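Local structure of predicted sugar phosphatases of the HAD superfamily (Cytophaga hutchinsonii, 2HX1) at residues Phe147-Leu150 and Asn151-Val154; Gly185-Ala188 and Thr189-Glu192. The protein is probably a magnesium-dependent sugar phosphatase of the haloacid dehalogenase superfamily, its natural substrate remaining to be established. All blocks are in the same frame, centred on the assembly; numbering follows the deposited sequence.

Interaction 1: residues Phe147-Leu150 and Asn151-Val154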
# COMPACT_ATOMS: atom_id res chain seq x y z
N PHE A 147 17.12 -10.43 14.20
CA PHE A 147 16.20 -11.55 14.38
C PHE A 147 15.56 -11.47 15.75
O PHE A 147 14.31 -11.59 15.89
CB PHE A 147 16.92 -12.87 14.20
CG PHE A 147 16.11 -14.09 14.60
CD1 PHE A 147 15.08 -14.56 13.81
CD2 PHE A 147 16.45 -14.81 15.76
CE1 PHE A 147 14.37 -15.72 14.17
CE2 PHE A 147 15.74 -15.97 16.12
CZ PHE A 147 14.72 -16.43 15.32
N HIS A 148 16.41 -11.26 16.75
CA HIS A 148 15.95 -11.12 18.13
C HIS A 148 15.08 -9.90 18.36
O HIS A 148 13.96 -9.98 18.86
CB HIS A 148 17.15 -11.10 19.10
CG HIS A 148 17.86 -12.41 19.19
ND1 HIS A 148 19.17 -12.52 19.63
CD2 HIS A 148 17.46 -13.67 18.89
CE1 HIS A 148 19.54 -13.79 19.59
NE2 HIS A 148 18.52 -14.51 19.14
N ASP A 149 15.58 -8.75 17.94
CA ASP A 149 15.01 -7.47 18.38
C ASP A 149 13.96 -6.87 17.48
O ASP A 149 13.16 -6.07 17.94
CB ASP A 149 16.14 -6.50 18.67
CG ASP A 149 17.00 -6.99 19.83
OD1 ASP A 149 16.54 -7.93 20.53
OD2 ASP A 149 18.10 -6.43 20.07
N LEU A 150 13.91 -7.25 16.20
CA LEU A 150 12.75 -6.91 15.38
C LEU A 150 11.51 -7.67 15.83
O LEU A 150 10.40 -7.10 15.91
CB LEU A 150 13.00 -7.19 13.90
CG LEU A 150 14.11 -6.28 13.36
CD1 LEU A 150 14.30 -6.50 11.90
CD2 LEU A 150 13.84 -4.79 13.68
N ASN A 151 11.69 -8.96 16.08
CA ASN A 151 10.67 -9.75 16.74
C ASN A 151 10.26 -9.16 18.07
O ASN A 151 9.05 -8.98 18.32
CB ASN A 151 11.09 -11.20 16.89
CG ASN A 151 10.80 -12.01 15.65
OD1 ASN A 151 9.63 -12.18 15.28
ND2 ASN A 151 11.85 -12.55 15.01
N LYS A 152 11.21 -8.81 18.93
CA LYS A 152 10.84 -8.21 20.24
C LYS A 152 10.10 -6.87 20.06
O LYS A 152 9.22 -6.57 20.82
CB LYS A 152 12.06 -7.96 21.15
CG LYS A 152 12.55 -9.17 21.94
CD LYS A 152 13.67 -8.78 22.97
CE LYS A 152 13.45 -9.47 24.34
NZ LYS A 152 14.65 -9.54 25.25
N THR A 153 10.48 -6.07 19.06
CA THR A 153 9.81 -4.78 18.81
C THR A 153 8.37 -4.97 18.35
O THR A 153 7.45 -4.28 18.81
CB THR A 153 10.58 -3.95 17.77
OG1 THR A 153 11.89 -3.70 18.28
CG2 THR A 153 9.89 -2.61 17.49
N VAL A 154 8.15 -5.95 17.48
CA VAL A 154 6.79 -6.29 17.10
C VAL A 154 5.97 -6.60 18.36
O VAL A 154 4.89 -6.04 18.56
CB VAL A 154 6.73 -7.44 16.05
CG1 VAL A 154 5.33 -8.09 15.93
CG2 VAL A 154 7.16 -6.92 14.70
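Asn151 reaches back one turn to Phe147 near the start of helix 146-159, the crossover helix of the beta-alpha-beta unit that joins strand 133-138 to strand 164-167. Its ND2 gives Phe147 O a hydrogen bond of 2.8 Å that is close to straight (N-H...O 163°), with ND2 in the carbonyl plane and the oxygen close to the plane of the amide. The backbone Asn151 N stands 3.7 Å from Phe147 O, so the side-chain amide serves the carbonyl that a regular alpha-helix would give to the main chain. ND2 also passes CD1 of the Phe147 ring at 4.0 Å, with amide and ring planes nearly perpendicular (84°). At the other end of the amide, OD1 accepts a hydrogen bond from Ile182 N of the second subunit, so two bonds fix the rotation of a group lying at the interface. Leu150 directs its side chain onto helix 184-195 and meets the next turn through its backbone, Leu150 O accepting Val154 N at 3.0 Å. The side chain of Asp149 runs alongside that of Lys152, its OD1 3.9 Å from Lys152 CD. Asp149 O takes two donors from one residue: Thr153 N at 2.9 Å, and Thr153 OG1 at 2.7 Å, where chi1 of -61° sets the hydroxyl beside its own backbone N.

Interaction 2: residues Gly185-Ala188 and Thr189-Glu192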
# COMPACT_ATOMS: atom_id res chain seq x y z
N GLY A 185 15.06 4.27 8.87
CA GLY A 185 13.72 4.53 8.34
C GLY A 185 13.18 3.34 7.63
O GLY A 185 11.98 3.07 7.64
N GLY A 186 14.07 2.60 7.00
CA GLY A 186 13.71 1.38 6.29
C GLY A 186 13.35 0.28 7.26
O GLY A 186 12.43 -0.47 7.02
N VAL A 187 14.07 0.20 8.36
CA VAL A 187 13.71 -0.73 9.43
C VAL A 187 12.29 -0.44 9.94
O VAL A 187 11.51 -1.37 10.18
CB VAL A 187 14.74 -0.70 10.58
CG1 VAL A 187 14.27 -1.54 11.80
CG2 VAL A 187 16.06 -1.19 10.08
N ALA A 188 11.95 0.83 10.15
CA ALA A 188 10.60 1.21 10.54
C ALA A 188 9.62 0.76 9.47
O ALA A 188 8.60 0.19 9.78
CB ALA A 188 10.50 2.74 10.78
N THR A 189 9.95 1.03 8.20
CA THR A 189 9.10 0.64 7.08
C THR A 189 8.80 -0.87 7.10
O THR A 189 7.66 -1.29 6.85
CB THR A 189 9.74 1.05 5.73
OG1 THR A 189 9.80 2.48 5.64
CG2 THR A 189 8.95 0.51 4.55
N MSE A 190 9.83 -1.67 7.39
CA MSE A 190 9.71 -3.12 7.46
C MSE A 190 8.83 -3.54 8.59
O MSE A 190 8.01 -4.43 8.44
CB MSE A 190 11.07 -3.74 7.67
CG MSE A 190 11.94 -3.67 6.44
SE MSE A 190 13.72 -4.41 6.70
CE MSE A 190 13.98 -4.45 8.53
N ILE A 191 9.03 -2.93 9.75
CA ILE A 191 8.17 -3.20 10.89
C ILE A 191 6.71 -2.87 10.55
O ILE A 191 5.77 -3.64 10.81
CB ILE A 191 8.61 -2.39 12.11
CG1 ILE A 191 9.99 -2.89 12.62
CG2 ILE A 191 7.57 -2.52 13.23
CD1 ILE A 191 10.70 -1.88 13.61
N GLU A 192 6.53 -1.71 9.94
CA GLU A 192 5.21 -1.27 9.55
C GLU A 192 4.52 -2.15 8.49
O GLU A 192 3.30 -2.19 8.40
CB GLU A 192 5.28 0.19 9.10
CG GLU A 192 5.57 1.15 10.25
CD GLU A 192 5.56 2.61 9.81
OE1 GLU A 192 6.19 2.95 8.78
OE2 GLU A 192 4.91 3.43 10.50
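Gly185 opens an alpha-helical turn of helix 184-195 by receiving Thr189 N at its carbonyl, Gly185 O, over 2.9 Å. Thr189 OG1 lies 3.0 Å from the same Gly185 O, but its proton has a rival acceptor in Asn171 OD1, the stronger partner of this hydroxyl. Chi1 of -66° turns the hydroxyl back over the preceding turn, and Thr189 CB rests against the carbonyl oxygens of Gly185 and Gly186. Gly186 O accepts the hydrogen bond of Met190 N, a selenomethionine, and Met190 CG passes 3.3 Å from Gly186 O. Val187 carries the apolar part of the contact, one methyl for each partner. Its CG2 meets Met190 CE at 4.2 Å, with the selenomethionine chain bent at chi3 (-19°), so that its methyl comes back over the turn, 3.8 Å from Val187 CA. Its CG1 meets Ile191 CD1 at 4.0 Å, while Ile191 N bonds to Val187 O. At Ala188 the backbone oxygen accepts Glu192 N at 2.8 Å, and Glu192 CG lies 3.2 Å from Ala188 O. The Glu192 carboxylate is engaged beyond this turn, OE2 accepting from Phe199 N and Arg198 N and OE1 forming a salt bridge with Arg201. The helix is thereby tied to strand 199-202 and the residue before it, and Phe199 and Arg201 of that strand also touch Ala188. Val187, Ala188 and Ile191 lie on Leu138 of strand 133-138, Val187 and Met190 face Trp146 and Leu150 of helix 146-159, and Met190 also packs on Ile194 of the second subunit.

In the fold
Interaction 1 comes first along the chain, on helix 146-159, and interaction 2 follows on helix 184-195, their centres about 12 Å apart. The two helices pack directly: Leu150 CD2 meets Val187 CG1 at 3.8 Å and Thr153 CG2 meets Ile191 CD1 at 4.0 Å. Both pack against the five-stranded parallel sheet: helix 146-159 crosses over from strand 133-138 to strand 164-167, and helix 184-195 touches strands 133-138 and 199-202. The chain forms this sheet between strands 80-82 and 228-232 of the six-stranded sheet that carries the magnesium site, consistent with a cap domain inserted into a HAD core. Both interactions also touch the second subunit, so the helix pair lies at a subunit interface.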